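Local coordinates for uncharacterized protein (Peptoclostridium difficile 630, PDB 4YCS) that is of unknown function but, as a putative lipoprotein of the PnrA-like family, probably serves as a substrate-binding component of an ABC transporter, at residues Y97-D100 / N105-S108; K78-V83 / Q90-I95. All coordinates share one frame; numbering follows the deposited sequence.

Contact 1: Y97-D100 / N105-S108; sequences YEYD and NITS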
loop_
_atom_site.group_PDB
_atom_site.type_symbol
_atom_site.label_atom_id
_atom_site.label_comp_id
_atom_site.label_asym_id
_atom_site.label_seq_id
_atom_site.Cartn_x
_atom_site.Cartn_y
_atom_site.Cartn_z
ATOM N N TYR A 97 -0.367 -3.482 -10.060
ATOM C CA TYR A 97 -1.521 -2.996 -10.832
ATOM C C TYR A 97 -1.292 -1.572 -11.355
ATOM O O TYR A 97 -0.830 -0.672 -10.626
ATOM C CB TYR A 97 -2.824 -3.069 -10.017
ATOM C CG TYR A 97 -4.023 -2.719 -10.848
ATOM C CD1 TYR A 97 -4.475 -1.410 -10.943
ATOM C CD2 TYR A 97 -4.683 -3.698 -11.580
ATOM C CE1 TYR A 97 -5.563 -1.091 -11.730
ATOM C CE2 TYR A 97 -5.778 -3.388 -12.366
ATOM C CZ TYR A 97 -6.199 -2.091 -12.442
ATOM O OH TYR A 97 -7.269 -1.801 -13.209
ATOM N N GLU A 98 -1.648 -1.364 -12.612
ATOM C CA GLU A 98 -1.572 -0.058 -13.237
ATOM C C GLU A 98 -2.949 0.292 -13.753
ATOM O O GLU A 98 -3.555 -0.498 -14.454
ATOM C CB GLU A 98 -0.541 -0.056 -14.369
ATOM C CG GLU A 98 0.868 0.281 -13.886
ATOM C CD GLU A 98 1.935 0.139 -14.965
ATOM O OE1 GLU A 98 1.833 0.791 -16.028
ATOM O OE2 GLU A 98 2.894 -0.624 -14.741
ATOM N N TYR A 99 -3.448 1.471 -13.388
ATOM C CA TYR A 99 -4.751 1.961 -13.867
ATOM C C TYR A 99 -4.610 2.565 -15.262
ATOM O O TYR A 99 -3.574 3.159 -15.581
ATOM C CB TYR A 99 -5.285 3.045 -12.938
ATOM C CG TYR A 99 -5.657 2.558 -11.569
ATOM C CD1 TYR A 99 -4.722 2.506 -10.546
ATOM C CD2 TYR A 99 -6.943 2.155 -11.300
ATOM C CE1 TYR A 99 -5.067 2.041 -9.292
ATOM C CE2 TYR A 99 -7.296 1.694 -10.055
ATOM C CZ TYR A 99 -6.357 1.649 -9.045
ATOM O OH TYR A 99 -6.739 1.190 -7.821
ATOM N N ASP A 100 -5.643 2.439 -16.092
ATOM C CA ASP A 100 -5.592 3.046 -17.437
ATOM C C ASP A 100 -5.591 4.549 -17.303
ATOM O O ASP A 100 -4.802 5.239 -17.946
ATOM C CB ASP A 100 -6.773 2.613 -18.295
ATOM C CG ASP A 100 -6.706 1.156 -18.662
ATOM O OD1 ASP A 100 -5.661 0.715 -19.185
ATOM O OD2 ASP A 100 -7.694 0.448 -18.423
ATOM N N ASN A 105 -3.846 10.552 -6.622
ATOM C CA ASN A 105 -3.328 10.197 -5.283
ATOM C C ASN A 105 -2.919 8.724 -5.166
ATOM O O ASN A 105 -2.733 8.220 -4.049
ATOM C CB ASN A 105 -4.312 10.617 -4.152
ATOM C CG ASN A 105 -5.676 9.977 -4.265
ATOM O OD1 ASN A 105 -6.014 9.334 -5.248
ATOM N ND2 ASN A 105 -6.464 10.158 -3.250
ATOM N N ILE A 106 -2.793 8.029 -6.300
ATOM C CA ILE A 106 -2.416 6.624 -6.276
ATOM C C ILE A 106 -1.197 6.389 -7.141
ATOM O O ILE A 106 -1.224 6.646 -8.335
ATOM C CB ILE A 106 -3.547 5.663 -6.707
ATOM C CG1 ILE A 106 -4.784 5.830 -5.826
ATOM C CG2 ILE A 106 -3.048 4.239 -6.673
ATOM C CD1 ILE A 106 -5.933 4.857 -6.113
ATOM N N THR A 107 -0.128 5.871 -6.525
ATOM C CA THR A 107 1.111 5.500 -7.235
ATOM C C THR A 107 1.102 4.014 -7.417
ATOM O O THR A 107 0.883 3.268 -6.459
ATOM C CB THR A 107 2.363 5.887 -6.431
ATOM O OG1 THR A 107 2.335 7.280 -6.164
ATOM C CG2 THR A 107 3.627 5.573 -7.188
ATOM N N SER A 108 1.347 3.572 -8.651
ATOM C CA SER A 108 1.397 2.186 -8.986
ATOM C C SER A 108 2.848 1.695 -8.946
ATOM O O SER A 108 3.743 2.382 -9.364
ATOM C CB SER A 108 0.819 1.951 -10.401
ATOM O OG SER A 108 -0.595 1.938 -10.413
#
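Ile-106, the first strand residue of 105-108, meets the far end of the Tyr-99 ring with two of its methyl groups. CG2 lies 4.0 Å from Tyr-99 CE1, and CD1 comes within 4.1 Å of Tyr-99 OH. A chi1 of -58° sets CG2 anti to the backbone N, the extended CG1-CD1 arm (chi2 -176°) brings CD1 beside the phenol oxygen, and the side chains cross at about a right angle. The phenol oxygen beside CD1 is hydrogen-bonded to the carbonyl of Ala-77 at the start of helix 77-84, which ties down the polar end of this otherwise apolar group. The ring is also held from within its own segment: Tyr-97 turns an edge onto one face, with its CE1 3.5 Å above the plane of the Tyr-99 ring and over the centre.

A loop of this kind illustrates how a Rossmann-like parallel sheet can join two adjacent strands. The chain leaves strand 91-95 and must double back before entering strand 106-109 in the same direction, and here it does so without a helix, packing side chains of the connection against the incoming strand.

Farther along, Ser-108 makes the polar junction. Its OG donates to Tyr-97 O over 2.6 Å, approaching in the carbonyl plane on a lone pair, with a C=O...OG angle of 143°. The hydroxyl is turned away from the carbonyl carbon of Ser-108, and OG also passes 3.6 Å from Glu-98 CA. Gln-102, within the loop, gives OG a second partner through NE2, which bonds Ile-106 O as well, while its OE1 takes the N-H of Tyr-99. Outward from the hydroxyl, Ser-108 CB rests 3.9 Å from Glu-98 CG, where the extended glutamate chain departs toward solvent.

Contact 2: K78-V83 / Q90-I95; sequences KPLEMV and QQFAII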
loop_
_atom_site.group_PDB
_atom_site.type_symbol
_atom_site.label_atom_id
_atom_site.label_comp_id
_atom_site.label_asym_id
_atom_site.label_seq_id
_atom_site.Cartn_x
_atom_site.Cartn_y
_atom_site.Cartn_z
ATOM N N LYS A 78 -10.118 -2.049 -7.583
ATOM C CA LYS A 78 -11.440 -1.404 -7.544
ATOM C C LYS A 78 -11.803 -0.756 -6.182
ATOM O O LYS A 78 -12.247 0.379 -6.162
ATOM C CB LYS A 78 -12.554 -2.355 -8.025
ATOM C CG LYS A 78 -12.574 -2.593 -9.538
ATOM C CD LYS A 78 -13.088 -1.397 -10.353
ATOM C CE LYS A 78 -13.065 -1.668 -11.859
ATOM N NZ LYS A 78 -11.681 -1.742 -12.414
ATOM N N PRO A 79 -11.633 -1.478 -5.055
ATOM C CA PRO A 79 -11.969 -0.851 -3.771
ATOM C C PRO A 79 -11.068 0.326 -3.416
ATOM O O PRO A 79 -11.525 1.244 -2.764
ATOM C CB PRO A 79 -11.824 -1.982 -2.757
ATOM C CG PRO A 79 -11.006 -3.000 -3.445
ATOM C CD PRO A 79 -11.324 -2.903 -4.899
ATOM N N LEU A 80 -9.829 0.316 -3.888
ATOM C CA LEU A 80 -8.899 1.425 -3.640
ATOM C C LEU A 80 -9.247 2.655 -4.447
ATOM O O LEU A 80 -9.181 3.774 -3.936
ATOM C CB LEU A 80 -7.462 1.015 -3.931
ATOM C CG LEU A 80 -6.376 2.069 -3.681
ATOM C CD1 LEU A 80 -6.154 2.210 -2.172
ATOM C CD2 LEU A 80 -5.080 1.687 -4.403
ATOM N N GLU A 81 -9.588 2.478 -5.712
ATOM C CA GLU A 81 -10.002 3.606 -6.547
ATOM C C GLU A 81 -11.235 4.308 -5.969
ATOM O O GLU A 81 -11.284 5.537 -5.885
ATOM C CB GLU A 81 -10.290 3.135 -7.957
ATOM C CG GLU A 81 -10.666 4.277 -8.887
ATOM C CD GLU A 81 -10.691 3.895 -10.360
ATOM O OE1 GLU A 81 -10.823 2.682 -10.691
ATOM O OE2 GLU A 81 -10.582 4.834 -11.187
HETATM N N MSE A 82 -12.220 3.519 -5.565
HETATM C CA MSE A 82 -13.435 4.021 -4.899
HETATM C C MSE A 82 -13.142 4.866 -3.665
HETATM O O MSE A 82 -13.733 5.937 -3.484
HETATM C CB MSE A 82 -14.284 2.809 -4.487
HETATM C CG MSE A 82 -15.685 3.171 -3.971
HETATM SE SE MSE A 82 -16.564 1.612 -3.094
HETATM C CE MSE A 82 -16.642 2.402 -1.279
ATOM N N VAL A 83 -12.254 4.384 -2.785
ATOM C CA VAL A 83 -12.007 5.074 -1.529
ATOM C C VAL A 83 -11.088 6.297 -1.740
ATOM O O VAL A 83 -11.235 7.315 -1.108
ATOM C CB VAL A 83 -11.447 4.101 -0.491
ATOM C CG1 VAL A 83 -11.065 4.836 0.794
ATOM C CG2 VAL A 83 -12.458 3.003 -0.191
ATOM N N GLN A 90 -5.223 12.042 0.690
ATOM C CA GLN A 90 -4.594 10.809 1.202
ATOM C C GLN A 90 -3.733 10.200 0.092
ATOM O O GLN A 90 -4.190 10.046 -1.043
ATOM C CB GLN A 90 -5.613 9.803 1.626
ATOM C CG GLN A 90 -5.036 8.466 2.101
ATOM C CD GLN A 90 -4.185 8.593 3.330
ATOM O OE1 GLN A 90 -4.594 9.127 4.363
ATOM N NE2 GLN A 90 -2.965 8.116 3.225
ATOM N N GLN A 91 -2.484 9.891 0.421
ATOM C CA GLN A 91 -1.588 9.245 -0.527
ATOM C C GLN A 91 -1.718 7.768 -0.413
ATOM O O GLN A 91 -1.630 7.204 0.675
ATOM C CB GLN A 91 -0.104 9.651 -0.306
ATOM C CG GLN A 91 0.165 11.130 -0.489
ATOM C CD GLN A 91 -0.226 11.592 -1.882
ATOM O OE1 GLN A 91 0.229 11.020 -2.888
ATOM N NE2 GLN A 91 -1.093 12.617 -1.956
ATOM N N PHE A 92 -1.860 7.127 -1.570
ATOM C CA PHE A 92 -1.931 5.691 -1.657
ATOM C C PHE A 92 -0.925 5.119 -2.672
ATOM O O PHE A 92 -0.455 5.827 -3.563
ATOM C CB PHE A 92 -3.258 5.275 -2.157
ATOM C CG PHE A 92 -4.425 5.767 -1.391
ATOM C CD1 PHE A 92 -5.005 4.960 -0.416
ATOM C CD2 PHE A 92 -5.054 6.953 -1.734
ATOM C CE1 PHE A 92 -6.155 5.356 0.222
ATOM C CE2 PHE A 92 -6.227 7.339 -1.089
ATOM C CZ PHE A 92 -6.767 6.527 -0.107
ATOM N N ALA A 93 -0.619 3.833 -2.509
ATOM C CA ALA A 93 0.221 3.067 -3.444
ATOM C C ALA A 93 -0.423 1.718 -3.643
ATOM O O ALA A 93 -1.032 1.188 -2.717
ATOM C CB ALA A 93 1.640 2.906 -2.944
ATOM N N ILE A 94 -0.342 1.181 -4.865
ATOM C CA ILE A 94 -0.805 -0.150 -5.119
ATOM C C ILE A 94 0.299 -0.952 -5.805
ATOM O O ILE A 94 0.970 -0.424 -6.706
ATOM C CB ILE A 94 -2.112 -0.158 -5.899
ATOM C CG1 ILE A 94 -2.664 -1.579 -5.940
ATOM C CG2 ILE A 94 -1.954 0.514 -7.283
ATOM C CD1 ILE A 94 -4.094 -1.668 -6.474
ATOM N N ILE A 95 0.525 -2.173 -5.312
ATOM C CA ILE A 95 1.534 -3.069 -5.855
ATOM C C ILE A 95 0.903 -4.108 -6.814
ATOM O O ILE A 95 -0.042 -4.809 -6.459
ATOM C CB ILE A 95 2.298 -3.754 -4.762
ATOM C CG1 ILE A 95 3.051 -2.706 -3.930
ATOM C CG2 ILE A 95 3.289 -4.772 -5.346
ATOM C CD1 ILE A 95 3.493 -3.247 -2.602
#
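Leu-80 reaches from the helix to Phe-92 and Ile-94 on the strand and makes the close contacts from the helix side. Its CB leaves the backbone toward the strand, and CG, anti to the backbone N (chi1 -179°), is carried out from the helix in that direction; there the side chain forks. One branch, CD1, comes obliquely to the Phe-92 ring, 3.5 Å from CD1 of that residue and 4.0 Å from its CG and CE1. The other branch, CD2, lies 3.8 Å from Ile-94 CB and a little farther from the CD1 methyl of the same isoleucine. Leucine thus straddles two residues that, being two apart on the strand, present their side chains on the same side of the sheet.

The principle at work is the beta-alpha-beta crossover, built here from strand 68-72, helix 77-84 and strand 91-95, with the helix running back over the second strand. The segment axes come within 10.3 Å and run nearly antiparallel, at 168°. Behind the Phe-92 ring, Gln-90 CG covers one face at 3.4 Å above the plane, offset toward the rim; its amide, bonded through NE2 to Gln-91 O and to the carbonyl of Tyr-66, keeps that aliphatic stem in place.

No hydrogen bond spans helix and strand, so buried hydrocarbon surface and close fit, with little directional constraint, join the two.

In the fold
Contacts 1 and 2 follow one another along the chain, and their centres lie 8 Å apart on the same side of the molecule. Strands 91-95 and 106-109 join them as parallel neighbours: Phe-92 N lies 2.8 Å from Asn-105 O and Ile-94 N lies 2.9 Å from Thr-107 O, both probable hydrogen bonds. Above this ladder the side chains merge, since Ile-106 of contact 1 touches Leu-80, Phe-92 and Ile-94 of contact 2, and Tyr-99 packs on Leu-80 and Ile-94. Helix 77-84 and the loop therefore cover one continuous apolar patch of the sheet. Relatives hold their ligand in a cleft between two lobes, near the C-terminal strand ends, so loop 97-100 may lie toward that side.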